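Local structure of leucine aminopeptidase (Parabacteroides distasonis, 3TC8) at residues S26-V31 with D285-I290; A63-Q68 with R83-S88; S228-L233 with G299-E304; G245-D250 with S262-N267. The protein is a zinc-binding member of peptidase family M28 that probably acts as an aminopeptidase or a glutaminyl-peptide cyclotransferase. All coordinates share one frame; numbering follows the deposited sequence.

Contact 1 of 4, residues S26-V31 with D285-I290; sequences SAYAYV and DNMENI
Tyr28 and Met287, a selenomethionine in this crystal, meet face to methyl where the N-terminal helix 24-36 passes the turn ahead of helix 292-308. The Met287 CE lies over one face of the phenol ring, displaced toward the rim, with Tyr28 CZ its nearest ring atom at 3.5 Å. Its line to the ring centre is 27° off the normal, which makes this a CH-pi contact. Bends at both chi2 and chi3 fold the Met287 chain, chi3 (-57°) setting CE above the ring while SE lies against Val31, 3.7 Å from CG1. The Val31 CG1 branch, anti to the backbone N, also reaches toward Ile290 CG1.

Ile290 approaches the ring differently. Its carbonyl O lies in the ring plane at the edge, 3.6 Å from Tyr28 CE2, and its CG2 methyl touches CD2 at 3.8 Å. A water bridges the polar ends: it accepts from Tyr28 OH at 2.7 Å and donates to Met287 O at 2.7 Å and to Ile290 O at 2.8 Å. Arg292 adds a cation-pi contact to the same ring. An alanine at Tyr28 would probably leave the Met287 methyl without the surface it rests on and the bridging water without its phenolic donor. Just upstream, Asp285 OD2 accepts from the backbone N of Asp127, a zinc ligand.

The helix and the turn share no direct hydrogen bond: apolar contact, the carbonyl at the ring edge and one three-bonded water join them, the water satisfying the phenol and two turn carbonyls.

Contact 2 of 4, residues A63-Q68 with R83-S88; sequences AKVYQQ and RNIIGS
Gln67 and Arg83 are brought together by their torsions: Gln67 CG is anti to the carbonyl carbon with the chain extended beyond it, while Arg83 bends at chi3 (48°), which turns NE out of an otherwise extended chain. The two side chains run alongside each other in the same direction, their amide and guanidinium planes 16° apart. Arg83 NH1 donates to Gln67 OE1 at 2.8 Å, nearly along the C=O axis and within the guanidinium plane. NH1 also forms a salt bridge to Asp52, and NH2 reaches Lys48 O. A leucine in place of Arg83 would probably leave Gln67 OE1 without this donor and Asp52 without this countercharge.

In the next pair along, on the opposite face, Asn84 ND2 donates to Gln68 OE1 at 2.9 Å; these amides are turned 66° against each other. ND2 also donates to Gly178 O, while Gln68 NE2 is held by Asn185 O and Asn84 OD1 by Asp157 N. On the same face Tyr66 CD1 packs on Ile86 CG2 at 4.0 Å, and Ile86 O sits at the ring edge.

Between the backbones, Tyr66 and Ile86 exchange two hydrogen bonds, as do Lys64 and Ser88, and Gln68 and Asn84. Val65, Gln67 and Ile85 turn to helix 45-60; Gln68 and Asn84 face helix 177-184. This is an antiparallel beta hairpin, whose strand 64-73 forms one margin of the mixed sheet in this zinc-exopeptidase fold.

Contact 3 of 4, residues S228-L233 with G299-E304; sequences SAARDL and GQTVLE
Ala230 and Thr301 mark the point where two helices of the alpha/beta fold, 213-233 and 292-308, come together as a helix-helix packing contact. The axes of segments 228-233 and 299-304 approach to 9.0 Å and cross at 114°. Small side chains make the approach possible: Ala229 and Ala230 line one helix, and the CA atoms of Ala230 and Thr301 are only 5.3 Å apart.

Thr301 presents both of its branches to the alanine. OG1, anti to the carbonyl carbon (chi1 -62°), lies 3.6 Å from Ala230 CB, and CG2 is 3.8 Å from the same methyl. The hydroxyl is not left without a polar partner there, because OG1 is hydrogen-bonded to Ala297 O one turn back along its own helix. Phe239, from the short strand 239-240, touches both Ala230 and Thr301.

At the C-terminal part of helix 213-233, Leu233 reaches across mainly with CD1, which rests on the backbone of the other helix near Gln300 O and Thr301 CA. Gln300 itself turns its amide to the N-terminal loop, where it bonds to Phe22 N and Pro20 O. Glu304 meets the first helix with its aliphatic part, CG coming 4.2 Å from Ala229 CB. The bend at chi2 (72°) turns CD away from an extended chain, and OE2 forms a salt bridge to Arg309 NH1, while Arg309 NH2 pairs with Asp232 OD2. No hydrogen bond crosses between the segments, so the contact rests on shape. Leu233 spans the Glu304 side chain, its CD1 3.8 Å from Glu304 CB and its CD2 4.0 Å from Glu304 OE1.

Contact 4 of 4, residues G245-D250 with S262-N267; sequences GAITDD and SIDIIN
Asp249 and Asp264 face each other where the loop ahead of helix 250-258 folds over strand 262-266, the margin strand of the central sheet in this M28-type alpha/beta fold. The polar part of the contact is acid on acid. Asp249 OD2 and Asp264 OD2 lie 2.7 Å apart, the side chains crossing at about a right angle and the carboxylate planes turned 63° against each other. Asp264 extends with CG anti to the backbone N (chi1 -165°), and its OD2 also comes 3.3 Å from Asp249 CB. Asp200, on the adjacent parallel strand 195-200, places OD2 close to Asp249 OD2 as well, so the acids of Asp200, Asp249 and Asp264 gather here, with Glu159 also touching Asp249. The Asp249 side chain is about 8 Å from the bound zinc ion, which places this buried cluster beside the metal site. An ethanediol molecule, probably from the crystallisation liquor, lies about 4 Å from the Asp249 side chain.

The apolar part is a pair of isoleucines. Ile247 and Ile266 meet tip to tip, Ile247 CD1 touching Ile266 CG2 at 3.7 Å and Ile247 CG2 approaching Ile266 CD1 at 4.1 Å. Ile266 CD1 also borders the acids, 3.6 Å from Asp249 OD2.

The other oxygen of Asp249 has a local partner: Asp250 N donates to Asp249 OD1 at 3.0 Å, approaching on the anti side and 32° out of the carboxylate plane.

Overall arrangement
Contacts 3 and 4 are buried, whereas contacts 1 and 2 are partly buried. Contacts 2 and 4 belong to the same mixed sheet, on opposite sides of the chain's centre, at its two outermost strands: contact 2 pairs strands through regular backbone bonds and amide chemistry, contact 4 sets a loop on a strand through acids and isoleucines. Contact 1 sets a helix against a turn and contact 3 a helix against a helix, neither with direct hydrogen bonds between its segments. Contacts 3 and 4 touch through Val302 CG2 and Ile265 CD1, 4.2 Å apart. Contact 4 lies nearer the zinc ion than contact 1, whose Ile290 side chain is about 13 Å from it.

Contact 1 of 4, residues S26-V31 with D285-I290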
loop_
_atom_site.group_PDB
_atom_site.type_symbol
_atom_site.label_atom_id
_atom_site.label_comp_id
_atom_site.label_asym_id
_atom_site.label_seq_id
_atom_site.Cartn_x
_atom_site.Cartn_y
_atom_site.Cartn_z
ATOM N N SER A 26 -15.827 -1.744 -7.650
ATOM C CA SER A 26 -15.043 -2.936 -7.552
ATOM C C SER A 26 -13.905 -2.830 -6.537
ATOM O O SER A 26 -13.708 -3.723 -5.702
ATOM C CB SER A 26 -14.507 -3.318 -8.930
ATOM O OG SER A 26 -13.526 -4.347 -8.860
ATOM N N ALA A 27 -13.170 -1.727 -6.616
ATOM C CA ALA A 27 -12.121 -1.510 -5.632
ATOM C C ALA A 27 -12.695 -1.513 -4.207
ATOM O O ALA A 27 -12.100 -2.076 -3.291
ATOM C CB ALA A 27 -11.391 -0.207 -5.937
ATOM N N TYR A 28 -13.804 -0.815 -4.016
ATOM C CA TYR A 28 -14.439 -0.770 -2.709
ATOM C C TYR A 28 -14.774 -2.174 -2.206
ATOM O O TYR A 28 -14.509 -2.526 -1.058
ATOM C CB TYR A 28 -15.701 0.087 -2.808
ATOM C CG TYR A 28 -16.444 0.258 -1.515
ATOM C CD1 TYR A 28 -17.285 -0.718 -1.011
ATOM C CD2 TYR A 28 -16.295 1.432 -0.793
ATOM C CE1 TYR A 28 -17.957 -0.490 0.219
ATOM C CE2 TYR A 28 -16.950 1.657 0.417
ATOM C CZ TYR A 28 -17.755 0.697 0.908
ATOM O OH TYR A 28 -18.418 0.909 2.125
ATOM N N ALA A 29 -15.314 -3.003 -3.089
ATOM C CA ALA A 29 -15.654 -4.360 -2.714
ATOM C C ALA A 29 -14.404 -5.156 -2.373
ATOM O O ALA A 29 -14.472 -6.033 -1.490
ATOM C CB ALA A 29 -16.453 -5.042 -3.819
ATOM N N TYR A 30 -13.279 -4.930 -3.067
ATOM C CA TYR A 30 -12.022 -5.592 -2.668
ATOM C C TYR A 30 -11.575 -5.174 -1.280
ATOM O O TYR A 30 -11.002 -5.984 -0.538
ATOM C CB TYR A 30 -10.920 -5.360 -3.701
ATOM C CG TYR A 30 -11.023 -6.114 -4.990
ATOM C CD1 TYR A 30 -11.240 -7.483 -4.989
ATOM C CD2 TYR A 30 -10.869 -5.497 -6.203
ATOM C CE1 TYR A 30 -11.297 -8.209 -6.186
ATOM C CE2 TYR A 30 -10.916 -6.205 -7.384
ATOM C CZ TYR A 30 -11.139 -7.571 -7.362
ATOM O OH TYR A 30 -11.181 -8.247 -8.564
ATOM N N VAL A 31 -11.744 -3.903 -0.913
ATOM C CA VAL A 31 -11.476 -3.477 0.448
ATOM C C VAL A 31 -12.367 -4.234 1.412
ATOM O O VAL A 31 -11.900 -4.773 2.432
ATOM C CB VAL A 31 -11.599 -1.931 0.624
ATOM C CG1 VAL A 31 -11.236 -1.521 2.039
ATOM C CG2 VAL A 31 -10.746 -1.157 -0.376
ATOM N N ASP A 285 -10.612 2.905 12.231
ATOM C CA ASP A 285 -10.114 2.582 10.889
ATOM C C ASP A 285 -10.872 1.348 10.351
ATOM O O ASP A 285 -10.341 0.231 10.237
ATOM C CB ASP A 285 -8.606 2.380 10.861
ATOM C CG ASP A 285 -8.089 2.194 9.443
ATOM O OD1 ASP A 285 -8.885 2.368 8.494
ATOM O OD2 ASP A 285 -6.928 1.797 9.283
ATOM N N ASN A 286 -12.100 1.646 9.965
ATOM C CA ASN A 286 -13.058 0.646 9.568
ATOM C C ASN A 286 -13.731 1.067 8.237
ATOM O O ASN A 286 -13.363 2.069 7.619
ATOM C CB ASN A 286 -14.062 0.358 10.711
ATOM C CG ASN A 286 -14.886 1.525 11.052
ATOM O OD1 ASN A 286 -15.115 2.407 10.240
ATOM N ND2 ASN A 286 -15.345 1.581 12.297
HETATM N N MSE A 287 -14.702 0.305 7.791
HETATM C CA MSE A 287 -15.259 0.530 6.472
HETATM C C MSE A 287 -15.992 1.850 6.347
HETATM O O MSE A 287 -16.168 2.341 5.227
HETATM C CB MSE A 287 -16.185 -0.603 6.045
HETATM C CG MSE A 287 -15.508 -1.931 5.677
HETATM SE SE MSE A 287 -14.275 -1.752 4.199
HETATM C CE MSE A 287 -15.433 -1.041 2.855
ATOM N N GLU A 288 -16.400 2.470 7.451
ATOM C CA GLU A 288 -17.209 3.663 7.341
ATOM C C GLU A 288 -16.493 4.840 6.676
ATOM O O GLU A 288 -17.171 5.650 6.045
ATOM C CB GLU A 288 -17.781 4.075 8.696
ATOM C CG GLU A 288 -18.540 2.962 9.413
ATOM C CD GLU A 288 -19.100 3.360 10.749
ATOM O OE1 GLU A 288 -19.043 2.515 11.662
ATOM O OE2 GLU A 288 -19.597 4.499 10.863
ATOM N N ASN A 289 -15.163 4.878 6.725
ATOM C CA ASN A 289 -14.461 5.989 6.104
ATOM C C ASN A 289 -14.184 5.795 4.623
ATOM O O ASN A 289 -13.725 6.720 3.971
ATOM C CB ASN A 289 -13.131 6.225 6.789
ATOM C CG ASN A 289 -13.261 6.399 8.268
ATOM O OD1 ASN A 289 -12.667 5.593 9.063
ATOM N ND2 ASN A 289 -13.993 7.386 8.685
ATOM N N ILE A 290 -14.338 4.575 4.113
ATOM C CA ILE A 290 -13.901 4.260 2.776
ATOM C C ILE A 290 -14.858 4.868 1.775
ATOM O O ILE A 290 -16.074 4.784 1.937
ATOM C CB ILE A 290 -13.737 2.743 2.608
ATOM C CG1 ILE A 290 -12.765 2.187 3.691
ATOM C CG2 ILE A 290 -13.248 2.372 1.195
ATOM C CD1 ILE A 290 -11.346 2.748 3.653
HETATM O O HOH W 1 -17.927 3.254 3.409
#

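Contact 2 of 4, residues A63-Q68 with R83-S88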
loop_
_atom_site.group_PDB
_atom_site.type_symbol
_atom_site.label_atom_id
_atom_site.label_comp_id
_atom_site.label_asym_id
_atom_site.label_seq_id
_atom_site.Cartn_x
_atom_site.Cartn_y
_atom_site.Cartn_z
ATOM N N ALA A 63 -1.636 -12.875 -13.530
ATOM C CA ALA A 63 -0.307 -12.602 -13.002
ATOM C C ALA A 63 0.432 -13.896 -12.733
ATOM O O ALA A 63 -0.160 -14.905 -12.319
ATOM C CB ALA A 63 -0.399 -11.779 -11.745
ATOM N N LYS A 64 1.748 -13.832 -12.851
ATOM C CA LYS A 64 2.641 -14.835 -12.327
ATOM C C LYS A 64 2.841 -14.530 -10.840
ATOM O O LYS A 64 3.348 -13.440 -10.522
ATOM C CB LYS A 64 3.986 -14.811 -13.048
ATOM C CG LYS A 64 4.921 -15.866 -12.579
ATOM C CD LYS A 64 6.241 -15.833 -13.323
ATOM C CE LYS A 64 7.255 -16.839 -12.789
ATOM N NZ LYS A 64 6.783 -18.248 -12.895
ATOM N N VAL A 65 2.382 -15.416 -9.956
ATOM C CA VAL A 65 2.321 -15.084 -8.534
ATOM C C VAL A 65 3.449 -15.789 -7.790
ATOM O O VAL A 65 3.668 -16.993 -7.959
ATOM C CB VAL A 65 0.933 -15.455 -7.949
ATOM C CG1 VAL A 65 0.923 -15.230 -6.413
ATOM C CG2 VAL A 65 -0.128 -14.646 -8.658
ATOM N N TYR A 66 4.130 -15.009 -6.981
ATOM C CA TYR A 66 5.129 -15.508 -6.045
ATOM C C TYR A 66 4.670 -15.222 -4.638
ATOM O O TYR A 66 4.243 -14.126 -4.362
ATOM C CB TYR A 66 6.464 -14.771 -6.249
ATOM C CG TYR A 66 7.042 -14.689 -7.592
ATOM C CD1 TYR A 66 6.542 -13.809 -8.526
ATOM C CD2 TYR A 66 8.164 -15.405 -7.926
ATOM C CE1 TYR A 66 7.092 -13.654 -9.772
ATOM C CE2 TYR A 66 8.740 -15.290 -9.188
ATOM C CZ TYR A 66 8.208 -14.392 -10.096
ATOM O OH TYR A 66 8.761 -14.277 -11.359
ATOM N N GLN A 67 4.719 -16.208 -3.768
ATOM C CA GLN A 67 4.387 -16.026 -2.370
ATOM C C GLN A 67 5.648 -16.186 -1.553
ATOM O O GLN A 67 6.150 -17.301 -1.432
ATOM C CB GLN A 67 3.269 -16.974 -1.930
ATOM C CG GLN A 67 1.979 -16.742 -2.735
ATOM C CD GLN A 67 0.839 -17.616 -2.255
ATOM O OE1 GLN A 67 0.489 -17.569 -1.108
ATOM N NE2 GLN A 67 0.280 -18.405 -3.122
ATOM N N GLN A 68 6.192 -15.104 -1.069
ATOM C CA GLN A 68 7.452 -15.119 -0.383
ATOM C C GLN A 68 7.191 -15.248 1.115
ATOM O O GLN A 68 6.738 -14.310 1.710
ATOM C CB GLN A 68 8.188 -13.842 -0.724
ATOM C CG GLN A 68 9.461 -13.646 0.034
ATOM C CD GLN A 68 10.163 -12.358 -0.432
ATOM O OE1 GLN A 68 9.702 -11.281 -0.189
ATOM N NE2 GLN A 68 11.304 -12.537 -1.120
ATOM N N ARG A 83 4.201 -13.203 4.798
ATOM C CA ARG A 83 4.011 -13.612 3.423
ATOM C C ARG A 83 3.843 -12.368 2.560
ATOM O O ARG A 83 2.826 -11.686 2.618
ATOM C CB ARG A 83 2.787 -14.523 3.306
ATOM C CG ARG A 83 2.463 -14.886 1.896
ATOM C CD ARG A 83 1.519 -16.022 1.689
ATOM N NE ARG A 83 0.314 -15.913 2.528
ATOM C CZ ARG A 83 -0.803 -16.612 2.341
ATOM N NH1 ARG A 83 -1.035 -17.204 1.194
ATOM N NH2 ARG A 83 -1.702 -16.621 3.284
ATOM N N ASN A 84 4.878 -12.040 1.789
ATOM C CA ASN A 84 4.763 -11.017 0.749
ATOM C C ASN A 84 4.193 -11.676 -0.499
ATOM O O ASN A 84 4.566 -12.788 -0.836
ATOM C CB ASN A 84 6.118 -10.389 0.425
ATOM C CG ASN A 84 6.767 -9.684 1.587
ATOM O OD1 ASN A 84 6.112 -8.973 2.351
ATOM N ND2 ASN A 84 8.099 -9.810 1.684
ATOM N N ILE A 85 3.252 -11.006 -1.149
ATOM C CA ILE A 85 2.561 -11.560 -2.302
ATOM C C ILE A 85 2.860 -10.711 -3.512
ATOM O O ILE A 85 2.574 -9.529 -3.524
ATOM C CB ILE A 85 1.058 -11.685 -2.030
ATOM C CG1 ILE A 85 0.769 -12.491 -0.759
ATOM C CG2 ILE A 85 0.310 -12.238 -3.239
ATOM C CD1 ILE A 85 -0.631 -12.394 -0.232
ATOM N N ILE A 86 3.443 -11.342 -4.529
ATOM C CA ILE A 86 3.899 -10.651 -5.714
ATOM C C ILE A 86 3.164 -11.182 -6.946
ATOM O O ILE A 86 3.142 -12.367 -7.146
ATOM C CB ILE A 86 5.423 -10.833 -5.949
ATOM C CG1 ILE A 86 6.237 -10.330 -4.756
ATOM C CG2 ILE A 86 5.852 -10.131 -7.256
ATOM C CD1 ILE A 86 6.735 -11.324 -3.805
ATOM N N GLY A 87 2.551 -10.285 -7.706
ATOM C CA GLY A 87 1.954 -10.647 -8.991
ATOM C C GLY A 87 2.617 -9.909 -10.096
ATOM O O GLY A 87 2.597 -8.691 -10.163
ATOM N N SER A 88 3.198 -10.643 -11.023
ATOM C CA SER A 88 3.969 -10.036 -12.115
ATOM C C SER A 88 3.253 -10.240 -13.449
ATOM O O SER A 88 2.920 -11.384 -13.843
ATOM C CB SER A 88 5.366 -10.645 -12.215
ATOM O OG SER A 88 6.075 -10.482 -11.000
#

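Contact 3 of 4, residues S228-L233 with G299-E304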
loop_
_atom_site.group_PDB
_atom_site.type_symbol
_atom_site.label_atom_id
_atom_site.label_comp_id
_atom_site.label_asym_id
_atom_site.label_seq_id
_atom_site.Cartn_x
_atom_site.Cartn_y
_atom_site.Cartn_z
ATOM N N SER A 228 0.766 15.675 -11.907
ATOM C CA SER A 228 0.310 16.330 -13.128
ATOM C C SER A 228 -0.770 15.520 -13.821
ATOM O O SER A 228 -1.752 16.082 -14.304
ATOM C CB SER A 228 1.493 16.533 -14.071
ATOM O OG SER A 228 2.340 17.578 -13.592
ATOM N N ALA A 229 -0.610 14.208 -13.893
ATOM C CA ALA A 229 -1.667 13.352 -14.446
ATOM C C ALA A 229 -2.964 13.519 -13.670
ATOM O O ALA A 229 -4.037 13.617 -14.256
ATOM C CB ALA A 229 -1.230 11.875 -14.511
ATOM N N ALA A 230 -2.870 13.522 -12.343
ATOM C CA ALA A 230 -4.061 13.680 -11.524
ATOM C C ALA A 230 -4.760 15.011 -11.869
ATOM O O ALA A 230 -5.976 15.076 -11.983
ATOM C CB ALA A 230 -3.676 13.667 -10.032
ATOM N N ARG A 231 -3.960 16.077 -11.999
ATOM C CA ARG A 231 -4.530 17.376 -12.332
ATOM C C ARG A 231 -5.179 17.329 -13.707
ATOM O O ARG A 231 -6.304 17.830 -13.860
ATOM C CB ARG A 231 -3.469 18.454 -12.270
ATOM C CG ARG A 231 -3.883 19.815 -12.841
ATOM C CD ARG A 231 -2.659 20.753 -13.015
ATOM N NE ARG A 231 -1.722 20.214 -14.007
ATOM C CZ ARG A 231 -0.401 20.395 -14.020
ATOM N NH1 ARG A 231 0.195 21.162 -13.116
ATOM N NH2 ARG A 231 0.326 19.811 -14.961
ATOM N N ASP A 232 -4.533 16.714 -14.672
ATOM C CA ASP A 232 -5.106 16.598 -16.032
ATOM C C ASP A 232 -6.462 15.929 -15.985
ATOM O O ASP A 232 -7.370 16.283 -16.735
ATOM C CB ASP A 232 -4.201 15.750 -16.938
ATOM C CG ASP A 232 -2.848 16.342 -17.231
ATOM O OD1 ASP A 232 -2.695 17.576 -17.153
ATOM O OD2 ASP A 232 -1.916 15.526 -17.549
ATOM N N LEU A 233 -6.585 14.904 -15.140
ATOM C CA LEU A 233 -7.821 14.118 -15.018
ATOM C C LEU A 233 -8.897 14.743 -14.168
ATOM O O LEU A 233 -10.001 14.171 -14.087
ATOM C CB LEU A 233 -7.495 12.732 -14.458
ATOM C CG LEU A 233 -6.621 11.849 -15.303
ATOM C CD1 LEU A 233 -6.209 10.645 -14.507
ATOM C CD2 LEU A 233 -7.317 11.485 -16.605
ATOM N N GLY A 299 -6.795 5.470 -8.045
ATOM C CA GLY A 299 -6.632 4.396 -8.982
ATOM C C GLY A 299 -6.579 4.826 -10.434
ATOM O O GLY A 299 -5.766 4.268 -11.197
ATOM N N GLN A 300 -7.455 5.741 -10.812
ATOM C CA GLN A 300 -7.452 6.188 -12.194
ATOM C C GLN A 300 -6.166 6.936 -12.513
ATOM O O GLN A 300 -5.664 6.820 -13.639
ATOM C CB GLN A 300 -8.696 7.047 -12.476
ATOM C CG GLN A 300 -8.915 7.248 -13.985
ATOM C CD GLN A 300 -9.222 5.961 -14.675
ATOM O OE1 GLN A 300 -10.098 5.222 -14.233
ATOM N NE2 GLN A 300 -8.482 5.621 -15.720
ATOM N N THR A 301 -5.658 7.707 -11.568
ATOM C CA THR A 301 -4.381 8.402 -11.779
ATOM C C THR A 301 -3.261 7.408 -12.024
ATOM O O THR A 301 -2.447 7.569 -12.947
ATOM C CB THR A 301 -4.081 9.358 -10.609
ATOM O OG1 THR A 301 -5.090 10.348 -10.534
ATOM C CG2 THR A 301 -2.703 10.012 -10.724
ATOM N N VAL A 302 -3.191 6.317 -11.219
ATOM C CA VAL A 302 -2.157 5.359 -11.429
ATOM C C VAL A 302 -2.295 4.709 -12.806
ATOM O O VAL A 302 -1.302 4.489 -13.505
ATOM C CB VAL A 302 -2.123 4.304 -10.279
ATOM C CG1 VAL A 302 -1.203 3.171 -10.624
ATOM C CG2 VAL A 302 -1.725 4.959 -8.967
ATOM N N LEU A 303 -3.509 4.332 -13.209
ATOM C CA LEU A 303 -3.675 3.754 -14.544
ATOM C C LEU A 303 -3.171 4.706 -15.632
ATOM O O LEU A 303 -2.530 4.317 -16.577
ATOM C CB LEU A 303 -5.159 3.411 -14.803
ATOM C CG LEU A 303 -5.696 2.216 -14.022
ATOM C CD1 LEU A 303 -7.178 2.056 -14.289
ATOM C CD2 LEU A 303 -4.965 0.940 -14.361
ATOM N N GLU A 304 -3.569 5.955 -15.525
ATOM C CA GLU A 304 -3.130 6.963 -16.515
ATOM C C GLU A 304 -1.616 7.007 -16.653
ATOM O O GLU A 304 -1.096 7.084 -17.758
ATOM C CB GLU A 304 -3.699 8.321 -16.167
ATOM C CG GLU A 304 -3.381 9.430 -17.194
ATOM C CD GLU A 304 -4.165 9.279 -18.503
ATOM O OE1 GLU A 304 -5.254 8.666 -18.500
ATOM O OE2 GLU A 304 -3.732 9.845 -19.539
#

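Contact 4 of 4, residues G245-D250 with S262-N267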
loop_
_atom_site.group_PDB
_atom_site.type_symbol
_atom_site.label_atom_id
_atom_site.label_comp_id
_atom_site.label_asym_id
_atom_site.label_seq_id
_atom_site.Cartn_x
_atom_site.Cartn_y
_atom_site.Cartn_z
ATOM N N GLY A 245 4.743 16.294 4.459
ATOM C CA GLY A 245 5.736 15.874 5.446
ATOM C C GLY A 245 6.537 14.667 4.995
ATOM O O GLY A 245 6.288 14.083 3.927
ATOM N N ALA A 246 7.542 14.324 5.780
ATOM C CA ALA A 246 8.284 13.085 5.623
ATOM C C ALA A 246 7.556 11.971 6.376
ATOM O O ALA A 246 7.234 12.149 7.546
ATOM C CB ALA A 246 9.686 13.211 6.168
ATOM N N ILE A 247 7.247 10.879 5.698
ATOM C CA ILE A 247 6.488 9.768 6.233
ATOM C C ILE A 247 7.301 8.473 6.120
ATOM O O ILE A 247 7.707 8.084 5.044
ATOM C CB ILE A 247 5.132 9.649 5.512
ATOM C CG1 ILE A 247 4.312 10.937 5.664
ATOM C CG2 ILE A 247 4.368 8.441 6.016
ATOM C CD1 ILE A 247 3.068 11.040 4.809
ATOM N N THR A 248 7.478 7.773 7.249
ATOM C CA THR A 248 8.088 6.445 7.264
ATOM C C THR A 248 7.100 5.469 6.651
ATOM O O THR A 248 5.969 5.363 7.093
ATOM C CB THR A 248 8.389 6.008 8.708
ATOM O OG1 THR A 248 9.286 6.936 9.307
ATOM C CG2 THR A 248 8.938 4.588 8.734
ATOM N N ASP A 249 7.513 4.795 5.597
ATOM C CA ASP A 249 6.631 3.857 4.923
ATOM C C ASP A 249 7.432 2.925 4.047
ATOM O O ASP A 249 8.667 3.045 3.926
ATOM C CB ASP A 249 5.573 4.628 4.127
ATOM C CG ASP A 249 4.212 3.970 4.095
ATOM O OD1 ASP A 249 4.104 2.770 4.420
ATOM O OD2 ASP A 249 3.209 4.687 3.721
ATOM N N ASP A 250 6.774 1.941 3.435
ATOM C CA ASP A 250 7.479 0.899 2.750
ATOM C C ASP A 250 8.393 1.403 1.644
ATOM O O ASP A 250 9.394 0.779 1.334
ATOM C CB ASP A 250 6.460 -0.109 2.146
ATOM C CG ASP A 250 5.690 -0.968 3.182
ATOM O OD1 ASP A 250 6.349 -1.692 3.908
ATOM O OD2 ASP A 250 4.451 -0.921 3.206
ATOM N N SER A 262 11.008 5.655 -5.728
ATOM C CA SER A 262 9.632 5.284 -5.361
ATOM C C SER A 262 8.962 6.413 -4.632
ATOM O O SER A 262 9.604 7.188 -3.895
ATOM C CB SER A 262 9.613 4.017 -4.528
ATOM O OG SER A 262 10.187 2.924 -5.174
ATOM N N ILE A 263 7.654 6.507 -4.820
ATOM C CA ILE A 263 6.841 7.506 -4.177
ATOM C C ILE A 263 5.743 6.854 -3.339
ATOM O O ILE A 263 5.379 5.681 -3.543
ATOM C CB ILE A 263 6.222 8.460 -5.216
ATOM C CG1 ILE A 263 5.068 7.829 -6.005
ATOM C CG2 ILE A 263 7.316 9.027 -6.152
ATOM C CD1 ILE A 263 4.238 8.850 -6.785
ATOM N N ASP A 264 5.189 7.665 -2.435
ATOM C CA ASP A 264 4.075 7.271 -1.575
ATOM C C ASP A 264 2.903 8.168 -1.813
ATOM O O ASP A 264 3.048 9.395 -1.661
ATOM C CB ASP A 264 4.522 7.339 -0.107
ATOM C CG ASP A 264 3.619 6.634 0.861
ATOM O OD1 ASP A 264 2.574 6.064 0.513
ATOM O OD2 ASP A 264 4.017 6.656 2.100
ATOM N N ILE A 265 1.769 7.587 -2.208
ATOM C CA ILE A 265 0.492 8.271 -2.312
ATOM C C ILE A 265 -0.253 7.890 -1.043
ATOM O O ILE A 265 -0.645 6.729 -0.867
ATOM C CB ILE A 265 -0.293 7.836 -3.574
ATOM C CG1 ILE A 265 0.533 8.054 -4.852
ATOM C CG2 ILE A 265 -1.637 8.552 -3.631
ATOM C CD1 ILE A 265 -0.114 7.620 -6.116
ATOM N N ILE A 266 -0.446 8.864 -0.161
ATOM C CA ILE A 266 -0.921 8.636 1.206
ATOM C C ILE A 266 -1.642 9.842 1.723
ATOM O O ILE A 266 -1.189 10.970 1.549
ATOM C CB ILE A 266 0.258 8.210 2.141
ATOM C CG1 ILE A 266 -0.235 8.011 3.576
ATOM C CG2 ILE A 266 1.429 9.177 2.091
ATOM C CD1 ILE A 266 0.762 7.285 4.475
ATOM N N ASN A 267 -2.770 9.613 2.366
ATOM C CA ASN A 267 -3.518 10.696 3.008
ATOM C C ASN A 267 -2.669 11.313 4.131
ATOM O O ASN A 267 -2.295 10.625 5.085
ATOM C CB ASN A 267 -4.827 10.077 3.509
ATOM C CG ASN A 267 -5.845 11.101 3.999
ATOM O OD1 ASN A 267 -5.628 12.330 3.933
ATOM N ND2 ASN A 267 -6.972 10.588 4.499
#